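Local coordinates for protein thiaminase-I (Naegleria gruberi, PDB 4HCW) that belongs to the type-1 thiaminase family of enzymes, alpha/beta proteins with a two-lobed fold related to that of periplasmic binding proteins, at residues A[147-152]-A[222-227]; A[217-222]-A[236-241]; A[247-252]-A[316-321]. All blocks are in the same frame, centred on the assembly; numbering follows the deposited sequence.

Overall arrangement
The three contacts form a connected group, each touching the other two. Contact 1 joins two loops, contact 2 the end of one helix to the start of another, and contact 3 a short strand to a helix. Contacts 1 and 2 are the closest pair, with centres about 12 Å apart. They share Lys222, where the end of helix 211-219 runs into the loop of contact 1, and Ser217 packs against Pro223 and Ile224. Contact 3 lies about 17 Å from contact 1 and 16 Å from contact 2, centre to centre. Tyr247 of contact 3 ties the set together: its ring meets Ile241, while its hydroxyl oxygen lies against Val218 and Pro223. Helix 239-244 and strand 248-250 follow each other in the chain.

Contact 1 (A[147-152]-A[222-227]); sequences QIVYPD and KPISNY
Val149 and Tyr227 meet through their backbones: Val149 N donates to Tyr227 O at 3.0 Å, arriving well above the carbonyl plane (49° out of it). This bond sits in the tight, buried part of the contact. Beside it, Val149 CG2 comes within 3.6 Å of Ser225 CB, and Ile148 CG2 lies 3.8 Å from Tyr227 CB, the two side chains slanting across one another. Ile148 also packs on Leu139 and Val143 of helix 136-143, and Val143 touches Tyr227 as well. The ring of Tyr227 carries on past the contact, and its hydroxyl is bonded to Gln131 O and Thr130 OG1. Ser225 OG, anti to its own backbone N (chi1 172°), is modelled as donating to Gln147 O at 2.5 Å, a length too short to be trusted in detail.

The solvent side is looser. Ile224, exposed at the surface, reaches in with CD1 to 4.1 Å from Val149 CG2, and the side chain of Gln147 stays at the open edge.

Within the 222-227 loop, Tyr227 N donates to Ser225 OG at 3.0 Å in a nearly straight bond (167°), and this link from the backbone N two residues on makes an ST turn.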
ATOM      1  N   GLN A 147     -19.765   2.581  14.472  1.00116.84           N
ATOM      2  CA  GLN A 147     -18.934   2.010  15.524  1.00116.84           C
ATOM      3  C   GLN A 147     -17.466   1.981  15.108  1.00116.84           C
ATOM      4  O   GLN A 147     -16.588   2.388  15.866  1.00116.84           O
ATOM      5  CB  GLN A 147     -19.412   0.600  15.876  1.00136.61           C
ATOM      6  CG  GLN A 147     -19.460   0.319  17.369  1.00136.61           C
ATOM      7  CD  GLN A 147     -20.504   1.157  18.081  1.00136.61           C
ATOM      8  OE1 GLN A 147     -21.558   1.461  17.523  1.00136.61           O
ATOM      9  NE2 GLN A 147     -20.213   1.540  19.320  1.00136.61           N
ATOM     10  N   ILE A 148     -17.210   1.499  13.896  1.00 72.34           N
ATOM     11  CA  ILE A 148     -15.854   1.399  13.369  1.00 72.34           C
ATOM     12  C   ILE A 148     -15.340   2.770  12.931  1.00 72.34           C
ATOM     13  O   ILE A 148     -16.125   3.638  12.549  1.00 72.34           O
ATOM     14  CB  ILE A 148     -15.804   0.428  12.167  1.00 82.84           C
ATOM     15  CG1 ILE A 148     -16.587  -0.847  12.479  1.00 82.84           C
ATOM     16  CG2 ILE A 148     -14.368   0.087  11.794  1.00 82.84           C
ATOM     17  CD1 ILE A 148     -16.577  -1.859  11.355  1.00 82.84           C
ATOM     18  N   VAL A 149     -14.028   2.969  13.007  1.00 91.64           N
ATOM     19  CA  VAL A 149     -13.406   4.173  12.465  1.00 91.64           C
ATOM     20  C   VAL A 149     -12.675   3.851  11.167  1.00 91.64           C
ATOM     21  O   VAL A 149     -11.754   3.035  11.142  1.00 91.64           O
ATOM     22  CB  VAL A 149     -12.422   4.818  13.458  1.00 68.83           C
ATOM     23  CG1 VAL A 149     -11.622   5.914  12.772  1.00 68.83           C
ATOM     24  CG2 VAL A 149     -13.170   5.378  14.653  1.00 68.83           C
ATOM     25  N   TYR A 150     -13.098   4.500  10.087  1.00 74.60           N
ATOM     26  CA  TYR A 150     -12.540   4.251   8.767  1.00 74.60           C
ATOM     27  C   TYR A 150     -12.552   5.568   7.998  1.00 74.60           C
ATOM     28  O   TYR A 150     -13.459   5.817   7.205  1.00 74.60           O
ATOM     29  CB  TYR A 150     -13.381   3.194   8.048  1.00 63.52           C
ATOM     30  CG  TYR A 150     -12.682   2.455   6.926  1.00 63.52           C
ATOM     31  CD1 TYR A 150     -11.568   2.990   6.292  1.00 63.52           C
ATOM     32  CD2 TYR A 150     -13.146   1.217   6.498  1.00 63.52           C
ATOM     33  CE1 TYR A 150     -10.936   2.313   5.265  1.00 63.52           C
ATOM     34  CE2 TYR A 150     -12.521   0.534   5.472  1.00 63.52           C
ATOM     35  CZ  TYR A 150     -11.417   1.085   4.859  1.00 63.52           C
ATOM     36  OH  TYR A 150     -10.792   0.407   3.838  1.00 63.52           O
ATOM     37  N   PRO A 151     -11.538   6.415   8.239  1.00 73.96           N
ATOM     38  CA  PRO A 151     -11.456   7.797   7.745  1.00 73.96           C
ATOM     39  C   PRO A 151     -11.619   7.934   6.233  1.00 73.96           C
ATOM     40  O   PRO A 151     -12.299   8.854   5.782  1.00 73.96           O
ATOM     41  CB  PRO A 151     -10.050   8.233   8.165  1.00 54.70           C
ATOM     42  CG  PRO A 151      -9.724   7.373   9.334  1.00 54.70           C
ATOM     43  CD  PRO A 151     -10.351   6.048   9.031  1.00 54.70           C
ATOM     44  N   ASP A 152     -11.001   7.041   5.466  1.00 76.89           N
ATOM     45  CA  ASP A 152     -11.076   7.115   4.011  1.00 76.89           C
ATOM     46  C   ASP A 152     -12.490   6.862   3.485  1.00 76.89           C
ATOM     47  O   ASP A 152     -12.921   7.492   2.520  1.00 76.89           O
ATOM     48  CB  ASP A 152     -10.082   6.150   3.362  1.00 80.61           C
ATOM     49  CG  ASP A 152      -8.649   6.641   3.456  1.00 80.61           C
ATOM     50  OD1 ASP A 152      -8.446   7.867   3.578  1.00 80.61           O
ATOM     51  OD2 ASP A 152      -7.727   5.800   3.401  1.00 80.61           O
ATOM     52  N   LYS A 222      -8.663   8.195  25.809  1.00118.63           N
ATOM     53  CA  LYS A 222     -10.099   8.030  25.601  1.00118.63           C
ATOM     54  C   LYS A 222     -10.434   7.777  24.134  1.00118.63           C
ATOM     55  O   LYS A 222     -10.835   8.696  23.420  1.00118.63           O
ATOM     56  CB  LYS A 222     -10.859   9.260  26.106  1.00 67.67           C
ATOM     57  N   PRO A 223     -10.272   6.522  23.683  1.00130.89           N
ATOM     58  CA  PRO A 223     -10.556   6.143  22.294  1.00130.89           C
ATOM     59  C   PRO A 223     -12.022   6.355  21.934  1.00130.89           C
ATOM     60  O   PRO A 223     -12.905   5.978  22.704  1.00130.89           O
ATOM     61  CB  PRO A 223     -10.226   4.645  22.266  1.00 98.49           C
ATOM     62  CG  PRO A 223      -9.304   4.431  23.417  1.00 98.49           C
ATOM     63  CD  PRO A 223      -9.767   5.385  24.470  1.00 98.49           C
ATOM     64  N   ILE A 224     -12.272   6.954  20.773  1.00104.10           N
ATOM     65  CA  ILE A 224     -13.635   7.181  20.309  1.00104.10           C
ATOM     66  C   ILE A 224     -14.251   5.887  19.787  1.00104.10           C
ATOM     67  O   ILE A 224     -15.464   5.794  19.602  1.00104.10           O
ATOM     68  CB  ILE A 224     -13.687   8.252  19.203  1.00 69.74           C
ATOM     69  CG1 ILE A 224     -12.875   7.802  17.986  1.00 69.74           C
ATOM     70  CG2 ILE A 224     -13.179   9.587  19.730  1.00 69.74           C
ATOM     71  CD1 ILE A 224     -12.862   8.808  16.856  1.00 69.74           C
ATOM     72  N   SER A 225     -13.401   4.891  19.556  1.00 66.21           N
ATOM     73  CA  SER A 225     -13.848   3.583  19.094  1.00 66.21           C
ATOM     74  C   SER A 225     -12.782   2.526  19.346  1.00 66.21           C
ATOM     75  O   SER A 225     -11.597   2.840  19.461  1.00 66.21           O
ATOM     76  CB  SER A 225     -14.186   3.626  17.605  1.00 95.26           C
ATOM     77  OG  SER A 225     -14.450   2.327  17.104  1.00 95.26           O
ATOM     78  N   ASN A 226     -13.210   1.271  19.432  1.00 82.75           N
ATOM     79  CA  ASN A 226     -12.287   0.161  19.632  1.00 82.75           C
ATOM     80  C   ASN A 226     -11.884  -0.470  18.304  1.00 82.75           C
ATOM     81  O   ASN A 226     -11.108  -1.426  18.267  1.00 82.75           O
ATOM     82  CB  ASN A 226     -12.909  -0.894  20.549  1.00114.18           C
ATOM     83  CG  ASN A 226     -13.312  -0.329  21.897  1.00114.18           C
ATOM     84  OD1 ASN A 226     -12.715   0.630  22.386  1.00114.18           O
ATOM     85  ND2 ASN A 226     -14.333  -0.923  22.505  1.00114.18           N
ATOM     86  N   TYR A 227     -12.420   0.074  17.216  1.00100.00           N
ATOM     87  CA  TYR A 227     -12.135  -0.438  15.882  1.00100.00           C
ATOM     88  C   TYR A 227     -11.593   0.661  14.976  1.00100.00           C
ATOM     89  O   TYR A 227     -12.109   1.779  14.963  1.00100.00           O
ATOM     90  CB  TYR A 227     -13.394  -1.048  15.263  1.00 89.79           C
ATOM     91  CG  TYR A 227     -13.992  -2.182  16.067  1.00 89.79           C
ATOM     92  CD1 TYR A 227     -14.931  -1.935  17.061  1.00 89.79           C
ATOM     93  CD2 TYR A 227     -13.620  -3.499  15.828  1.00 89.79           C
ATOM     94  CE1 TYR A 227     -15.480  -2.968  17.797  1.00 89.79           C
ATOM     95  CE2 TYR A 227     -14.164  -4.538  16.557  1.00 89.79           C
ATOM     96  CZ  TYR A 227     -15.093  -4.268  17.540  1.00 89.79           C
ATOM     97  OH  TYR A 227     -15.638  -5.300  18.269  1.00 89.79           O
TER

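Contact 2 (A[217-222]-A[236-241]); sequences SVKQGK and CEIKDI
Lys219 lays its side chain over the turn at Glu237 and Ile238 and gives up more surface here than any other residue of the two segments. Its chain is extended beyond CG, with CG 4.1 Å from Ile238 CG2 and CE farther out, 3.3 Å from Glu237 O. The ammonium group ends near the acid of the same residue, but Lys219 NZ and Glu237 OE2 are 4.4 Å apart, beyond a salt bridge, so any attraction between the charges is probably a modest one at this partly open edge.

Val218, next in buried area, faces the other segment directly. Its CG1 is anti to the backbone N (chi1 173°) and faces the gap between two isoleucine methyls, 4.0 Å from each of Ile238 CG2 and Ile241 CD1. The side chains of Val218 and Ile238 cross at about a right angle, whereas Val218 and Ile241 run past one another in opposite directions. Directly after these residues helix 211-219 ends in a Schellman motif: Gly221, with positive phi, is the C-prime residue, Gly221 N bonds to Val218 O, and Lys222 N bonds weakly to Ser217 O.

Ile241, from the first turn of helix 239-244, reaches this helix end with its CD1. That methyl lies 3.6 Å from Val218 O and 3.9 Å from Lys219 CA, touching backbone as well as side chain. Ile215, one turn before Lys219, packs on Ile238 and Glu237.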
ATOM      1  N   SER A 217      -7.428  10.985  20.229  1.00 93.21           N
ATOM      2  CA  SER A 217      -8.248  10.343  21.249  1.00 93.21           C
ATOM      3  C   SER A 217      -7.518   9.173  21.908  1.00 93.21           C
ATOM      4  O   SER A 217      -7.591   8.994  23.122  1.00 93.21           O
ATOM      5  CB  SER A 217      -9.574   9.869  20.651  1.00121.31           C
ATOM      6  OG  SER A 217      -9.360   8.929  19.613  1.00121.31           O
ATOM      7  N   VAL A 218      -6.819   8.382  21.099  1.00100.52           N
ATOM      8  CA  VAL A 218      -6.054   7.249  21.608  1.00100.52           C
ATOM      9  C   VAL A 218      -4.917   7.729  22.507  1.00100.52           C
ATOM     10  O   VAL A 218      -4.655   7.145  23.561  1.00100.52           O
ATOM     11  CB  VAL A 218      -5.489   6.384  20.461  1.00100.31           C
ATOM     12  CG1 VAL A 218      -4.551   5.315  21.000  1.00100.31           C
ATOM     13  CG2 VAL A 218      -6.621   5.750  19.669  1.00100.31           C
ATOM     14  N   LYS A 219      -4.253   8.803  22.088  1.00108.60           N
ATOM     15  CA  LYS A 219      -3.185   9.407  22.877  1.00108.60           C
ATOM     16  C   LYS A 219      -3.699   9.893  24.229  1.00108.60           C
ATOM     17  O   LYS A 219      -3.041   9.714  25.254  1.00108.60           O
ATOM     18  CB  LYS A 219      -2.551  10.579  22.124  1.00 68.08           C
ATOM     19  CG  LYS A 219      -1.600  10.185  21.004  0.50 68.08           C
ATOM     20  CD  LYS A 219      -0.954  11.422  20.397  0.50 68.08           C
ATOM     21  CE  LYS A 219       0.116  11.061  19.381  0.50 68.08           C
ATOM     22  NZ  LYS A 219       0.772  12.278  18.824  0.50 68.08           N
ATOM     23  N   GLN A 220      -4.880  10.503  24.222  1.00102.72           N
ATOM     24  CA  GLN A 220      -5.456  11.081  25.434  1.00102.72           C
ATOM     25  C   GLN A 220      -6.139  10.042  26.323  1.00102.72           C
ATOM     26  O   GLN A 220      -6.779  10.390  27.314  1.00102.72           O
ATOM     27  CB  GLN A 220      -6.431  12.207  25.077  1.00 89.05           C
ATOM     28  CG  GLN A 220      -5.764  13.415  24.432  1.00 89.05           C
ATOM     29  N   GLY A 221      -6.000   8.770  25.961  1.00100.09           N
ATOM     30  CA  GLY A 221      -6.502   7.681  26.782  1.00100.09           C
ATOM     31  C   GLY A 221      -7.992   7.425  26.660  1.00100.09           C
ATOM     32  O   GLY A 221      -8.529   6.540  27.327  1.00100.09           O
ATOM     33  N   LYS A 222      -8.663   8.195  25.809  1.00118.63           N
ATOM     34  CA  LYS A 222     -10.099   8.030  25.601  1.00118.63           C
ATOM     35  C   LYS A 222     -10.434   7.777  24.134  1.00118.63           C
ATOM     36  O   LYS A 222     -10.835   8.696  23.420  1.00118.63           O
ATOM     37  CB  LYS A 222     -10.859   9.260  26.106  1.00 67.67           C
ATOM     38  N   CYS A 236       1.515   5.045  13.046  1.00 77.07           N
ATOM     39  CA  CYS A 236       2.866   5.275  13.551  1.00 77.07           C
ATOM     40  C   CYS A 236       2.905   6.211  14.758  1.00 77.07           C
ATOM     41  O   CYS A 236       3.793   6.110  15.603  1.00 77.07           O
ATOM     42  CB  CYS A 236       3.775   5.815  12.442  1.00 86.98           C
ATOM     43  SG  CYS A 236       3.446   7.525  11.952  1.00 86.98           S
ATOM     44  N   GLU A 237       1.938   7.118  14.838  1.00 68.08           N
ATOM     45  CA  GLU A 237       1.915   8.106  15.911  1.00 68.08           C
ATOM     46  C   GLU A 237       1.418   7.530  17.236  1.00 68.08           C
ATOM     47  O   GLU A 237       1.360   8.234  18.245  1.00 68.08           O
ATOM     48  CB  GLU A 237       1.083   9.325  15.504  1.00107.50           C
ATOM     49  CG  GLU A 237       1.911  10.581  15.287  1.00107.50           C
ATOM     50  CD  GLU A 237       1.202  11.609  14.429  1.00107.50           C
ATOM     51  OE1 GLU A 237       0.338  11.213  13.618  1.00107.50           O
ATOM     52  OE2 GLU A 237       1.509  12.813  14.564  1.00107.50           O
ATOM     53  N   ILE A 238       1.064   6.249  17.229  1.00 70.60           N
ATOM     54  CA  ILE A 238       0.642   5.560  18.444  1.00 70.60           C
ATOM     55  C   ILE A 238       1.247   4.162  18.524  1.00 70.60           C
ATOM     56  O   ILE A 238       0.661   3.258  19.121  1.00 70.60           O
ATOM     57  CB  ILE A 238      -0.895   5.440  18.537  1.00 68.18           C
ATOM     58  CG1 ILE A 238      -1.458   4.780  17.276  1.00 68.18           C
ATOM     59  CG2 ILE A 238      -1.535   6.802  18.759  1.00 68.18           C
ATOM     60  CD1 ILE A 238      -2.946   4.512  17.341  1.00 68.18           C
ATOM     61  N   LYS A 239       2.422   3.989  17.926  1.00 75.65           N
ATOM     62  CA  LYS A 239       3.064   2.678  17.878  1.00 75.65           C
ATOM     63  C   LYS A 239       3.507   2.211  19.265  1.00 75.65           C
ATOM     64  O   LYS A 239       3.730   1.019  19.485  1.00 75.65           O
ATOM     65  CB  LYS A 239       4.249   2.682  16.906  1.00 94.04           C
ATOM     66  CG  LYS A 239       5.606   2.885  17.562  1.00 94.04           C
ATOM     67  CD  LYS A 239       6.733   2.724  16.555  1.00 94.04           C
ATOM     68  CE  LYS A 239       8.082   2.620  17.248  1.00 94.04           C
ATOM     69  NZ  LYS A 239       8.348   3.793  18.125  1.00 94.04           N
ATOM     70  N   ASP A 240       3.627   3.155  20.193  1.00 93.87           N
ATOM     71  CA  ASP A 240       3.989   2.839  21.570  1.00 93.87           C
ATOM     72  C   ASP A 240       2.786   2.290  22.327  1.00 93.87           C
ATOM     73  O   ASP A 240       2.886   1.285  23.030  1.00 93.87           O
ATOM     74  CB  ASP A 240       4.532   4.082  22.276  1.00121.35           C
ATOM     75  CG  ASP A 240       5.789   4.621  21.624  1.00121.35           C
ATOM     76  OD1 ASP A 240       6.638   3.808  21.201  1.00121.35           O
ATOM     77  OD2 ASP A 240       5.925   5.859  21.530  1.00121.35           O
ATOM     78  N   ILE A 241       1.647   2.959  22.172  1.00 78.48           N
ATOM     79  CA  ILE A 241       0.408   2.545  22.818  1.00 78.48           C
ATOM     80  C   ILE A 241      -0.071   1.199  22.274  1.00 78.48           C
ATOM     81  O   ILE A 241      -0.630   0.383  23.007  1.00 78.48           O
ATOM     82  CB  ILE A 241      -0.692   3.610  22.636  1.00 70.21           C
ATOM     83  CG1 ILE A 241      -0.197   4.966  23.145  1.00 70.21           C
ATOM     84  CG2 ILE A 241      -1.968   3.201  23.354  1.00 70.21           C
ATOM     85  CD1 ILE A 241      -1.222   6.073  23.050  1.00 70.21           C
TER

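Contact 3 (A[247-252]-A[316-321]); sequences YNVQLI and SNFYAQ
Gln321 reaches across to the backbone of Val249, and its side chain can be followed outward from CB. That first carbon points at the other segment and lies 4.0 Å from Val249 O. CG is anti to the carbonyl carbon, and from there the chain is extended, bringing CD to 4.0 Å from Asn248 OD1 and 4.1 Å from Val249 N. At the tip, OE1 accepts from Val249 N at 2.9 Å; the bond is nearly straight (167°), and the donor lies in the plane of the amide carbonyl. The same oxygen lies 3.3 Å from Val249 CG1. The other branch, NE2, gives a weak hydrogen bond back to Asn317 OD1, one turn earlier in its own helix. Gln321 NE2 also passes Asn248 OD1 at 3.7 Å without bonding; the two amide planes are 27° apart.

The short, weakly bonded strand 248-250 pairs antiparallel with strand 110-125 through Asn248 and Gln250, so the N-H of Val249 points to the side away from strand 110-125, where the glutamine oxygen accepts it. The axis of 317-321 comes within 8.4 Å of that of 248-250, inclined by 31° and running in the same general direction.

Val249 itself points its side chain toward the helix. Its CG1 approaches the ring of Phe318 obliquely, 3.7 Å from CE1, the two side chains crossing at about a right angle. Ile242 of helix 239-244 and Leu300 also pack on Phe318, while Phe122 and Leu322 pack on Val249.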
ATOM      1  N   TYR A 247      -2.591  -3.676  21.404  1.00101.96           N
ATOM      2  CA  TYR A 247      -3.555  -3.548  20.319  1.00101.96           C
ATOM      3  C   TYR A 247      -3.315  -4.653  19.296  1.00101.96           C
ATOM      4  O   TYR A 247      -2.172  -5.030  19.037  1.00101.96           O
ATOM      5  CB  TYR A 247      -3.431  -2.181  19.644  1.00 77.73           C
ATOM      6  CG  TYR A 247      -4.235  -1.078  20.297  1.00 77.73           C
ATOM      7  CD1 TYR A 247      -3.877  -0.568  21.537  1.00 77.73           C
ATOM      8  CD2 TYR A 247      -5.342  -0.532  19.660  1.00 77.73           C
ATOM      9  CE1 TYR A 247      -4.608   0.446  22.133  1.00 77.73           C
ATOM     10  CE2 TYR A 247      -6.078   0.483  20.246  1.00 77.73           C
ATOM     11  CZ  TYR A 247      -5.707   0.968  21.481  1.00 77.73           C
ATOM     12  OH  TYR A 247      -6.437   1.977  22.067  1.00 77.73           O
ATOM     13  N   ASN A 248      -4.393  -5.172  18.718  1.00 88.39           N
ATOM     14  CA  ASN A 248      -4.279  -6.218  17.708  1.00 88.39           C
ATOM     15  C   ASN A 248      -4.503  -5.703  16.290  1.00 88.39           C
ATOM     16  O   ASN A 248      -5.331  -4.823  16.058  1.00 88.39           O
ATOM     17  CB  ASN A 248      -5.229  -7.377  18.012  1.00128.46           C
ATOM     18  CG  ASN A 248      -4.633  -8.377  18.985  1.00128.46           C
ATOM     19  OD1 ASN A 248      -4.058  -9.387  18.579  1.00128.46           O
ATOM     20  ND2 ASN A 248      -4.763  -8.096  20.276  1.00128.46           N
ATOM     21  N   VAL A 249      -3.752  -6.261  15.347  1.00 74.67           N
ATOM     22  CA  VAL A 249      -3.852  -5.868  13.948  1.00 74.67           C
ATOM     23  C   VAL A 249      -3.915  -7.109  13.057  1.00 74.67           C
ATOM     24  O   VAL A 249      -3.135  -8.048  13.229  1.00 74.67           O
ATOM     25  CB  VAL A 249      -2.675  -4.951  13.535  1.00 92.06           C
ATOM     26  CG1 VAL A 249      -1.340  -5.568  13.934  1.00 92.06           C
ATOM     27  CG2 VAL A 249      -2.714  -4.658  12.047  1.00 92.06           C
ATOM     28  N   GLN A 250      -4.855  -7.119  12.116  1.00 78.74           N
ATOM     29  CA  GLN A 250      -5.065  -8.289  11.268  1.00 78.74           C
ATOM     30  C   GLN A 250      -5.403  -7.925   9.827  1.00 78.74           C
ATOM     31  O   GLN A 250      -5.768  -6.789   9.527  1.00 78.74           O
ATOM     32  CB  GLN A 250      -6.178  -9.167  11.843  1.00109.65           C
ATOM     33  CG  GLN A 250      -7.520  -8.459  11.960  1.00109.65           C
ATOM     34  CD  GLN A 250      -8.657  -9.410  12.276  1.00109.65           C
ATOM     35  OE1 GLN A 250      -9.578  -9.069  13.020  1.00109.65           O
ATOM     36  NE2 GLN A 250      -8.605 -10.607  11.703  1.00109.65           N
ATOM     37  N   LEU A 251      -5.278  -8.910   8.942  1.00 90.87           N
ATOM     38  CA  LEU A 251      -5.693  -8.764   7.555  1.00 90.87           C
ATOM     39  C   LEU A 251      -7.182  -9.034   7.421  1.00 90.87           C
ATOM     40  O   LEU A 251      -7.634 -10.165   7.604  1.00 90.87           O
ATOM     41  CB  LEU A 251      -4.936  -9.744   6.661  1.00 59.56           C
ATOM     42  CG  LEU A 251      -3.627  -9.283   6.027  1.00 59.56           C
ATOM     43  CD1 LEU A 251      -3.046 -10.406   5.187  1.00 59.56           C
ATOM     44  CD2 LEU A 251      -3.860  -8.041   5.183  1.00 59.56           C
ATOM     45  N   ILE A 252      -7.945  -7.997   7.101  1.00 96.07           N
ATOM     46  CA  ILE A 252      -9.370  -8.163   6.861  1.00 96.07           C
ATOM     47  C   ILE A 252      -9.754  -7.662   5.476  1.00 96.07           C
ATOM     48  O   ILE A 252      -9.441  -6.532   5.100  1.00 96.07           O
ATOM     49  CB  ILE A 252     -10.222  -7.434   7.914  1.00 96.37           C
ATOM     50  CG1 ILE A 252      -9.682  -6.023   8.147  1.00 96.37           C
ATOM     51  CG2 ILE A 252     -10.238  -8.216   9.216  1.00 96.37           C
ATOM     52  CD1 ILE A 252     -10.753  -5.014   8.462  1.00 96.37           C
ATOM     53  N   SER A 316       9.605  -5.954  17.308  1.00 94.41           N
ATOM     54  CA  SER A 316       8.293  -5.318  17.277  1.00 94.41           C
ATOM     55  C   SER A 316       7.164  -6.342  17.243  1.00 94.41           C
ATOM     56  O   SER A 316       7.103  -7.183  16.346  1.00 94.41           O
ATOM     57  CB  SER A 316       8.179  -4.376  16.077  1.00 72.59           C
ATOM     58  OG  SER A 316       6.895  -3.778  16.022  1.00 72.59           O
ATOM     59  N   ASN A 317       6.272  -6.262  18.224  1.00 98.22           N
ATOM     60  CA  ASN A 317       5.118  -7.151  18.286  1.00 98.22           C
ATOM     61  C   ASN A 317       4.126  -6.859  17.165  1.00 98.22           C
ATOM     62  O   ASN A 317       3.452  -7.761  16.666  1.00 98.22           O
ATOM     63  CB  ASN A 317       4.431  -7.045  19.650  1.00119.52           C
ATOM     64  CG  ASN A 317       3.179  -7.894  19.740  1.00119.52           C
ATOM     65  OD1 ASN A 317       2.062  -7.385  19.647  1.00119.52           O
ATOM     66  ND2 ASN A 317       3.359  -9.198  19.919  1.00119.52           N
ATOM     67  N   PHE A 318       4.047  -5.589  16.776  1.00 83.01           N
ATOM     68  CA  PHE A 318       3.187  -5.161  15.678  1.00 83.01           C
ATOM     69  C   PHE A 318       3.572  -5.869  14.384  1.00 83.01           C
ATOM     70  O   PHE A 318       2.729  -6.471  13.720  1.00 83.01           O
ATOM     71  CB  PHE A 318       3.276  -3.643  15.499  1.00 77.63           C
ATOM     72  CG  PHE A 318       2.394  -3.104  14.406  1.00 77.63           C
ATOM     73  CD1 PHE A 318       1.081  -2.751  14.668  1.00 77.63           C
ATOM     74  CD2 PHE A 318       2.883  -2.939  13.118  1.00 77.63           C
ATOM     75  CE1 PHE A 318       0.269  -2.251  13.665  1.00 77.63           C
ATOM     76  CE2 PHE A 318       2.076  -2.441  12.114  1.00 77.63           C
ATOM     77  CZ  PHE A 318       0.767  -2.096  12.387  1.00 77.63           C
ATOM     78  N   TYR A 319       4.853  -5.795  14.034  1.00 65.99           N
ATOM     79  CA  TYR A 319       5.362  -6.444  12.830  1.00 65.99           C
ATOM     80  C   TYR A 319       5.257  -7.961  12.920  1.00 65.99           C
ATOM     81  O   TYR A 319       5.180  -8.648  11.900  1.00 65.99           O
ATOM     82  CB  TYR A 319       6.815  -6.036  12.573  1.00 60.54           C
ATOM     83  CG  TYR A 319       6.965  -4.688  11.906  1.00 60.54           C
ATOM     84  CD1 TYR A 319       6.986  -3.518  12.655  1.00 60.54           C
ATOM     85  CD2 TYR A 319       7.086  -4.585  10.528  1.00 60.54           C
ATOM     86  CE1 TYR A 319       7.122  -2.284  12.047  1.00 60.54           C
ATOM     87  CE2 TYR A 319       7.222  -3.358   9.911  1.00 60.54           C
ATOM     88  CZ  TYR A 319       7.240  -2.211  10.674  1.00 60.54           C
ATOM     89  OH  TYR A 319       7.376  -0.988  10.060  1.00 60.54           O
ATOM     90  N   ALA A 320       5.255  -8.478  14.144  1.00100.53           N
ATOM     91  CA  ALA A 320       5.183  -9.916  14.372  1.00100.53           C
ATOM     92  C   ALA A 320       3.837 -10.485  13.935  1.00100.53           C
ATOM     93  O   ALA A 320       3.777 -11.530  13.289  1.00100.53           O
ATOM     94  CB  ALA A 320       5.445 -10.234  15.836  1.00122.69           C
ATOM     95  N   GLN A 321       2.763  -9.787  14.289  1.00117.46           N
ATOM     96  CA  GLN A 321       1.414 -10.226  13.947  1.00117.46           C
ATOM     97  C   GLN A 321       1.191 -10.228  12.438  1.00117.46           C
ATOM     98  O   GLN A 321       0.545 -11.127  11.900  1.00117.46           O
ATOM     99  CB  GLN A 321       0.371  -9.335  14.625  1.00 84.29           C
ATOM    100  CG  GLN A 321       0.428  -9.350  16.141  1.00 84.29           C
ATOM    101  CD  GLN A 321      -0.659  -8.501  16.772  1.00 84.29           C
ATOM    102  OE1 GLN A 321      -1.553  -8.008  16.085  1.00 84.29           O
ATOM    103  NE2 GLN A 321      -0.586  -8.325  18.086  1.00 84.29           N
TER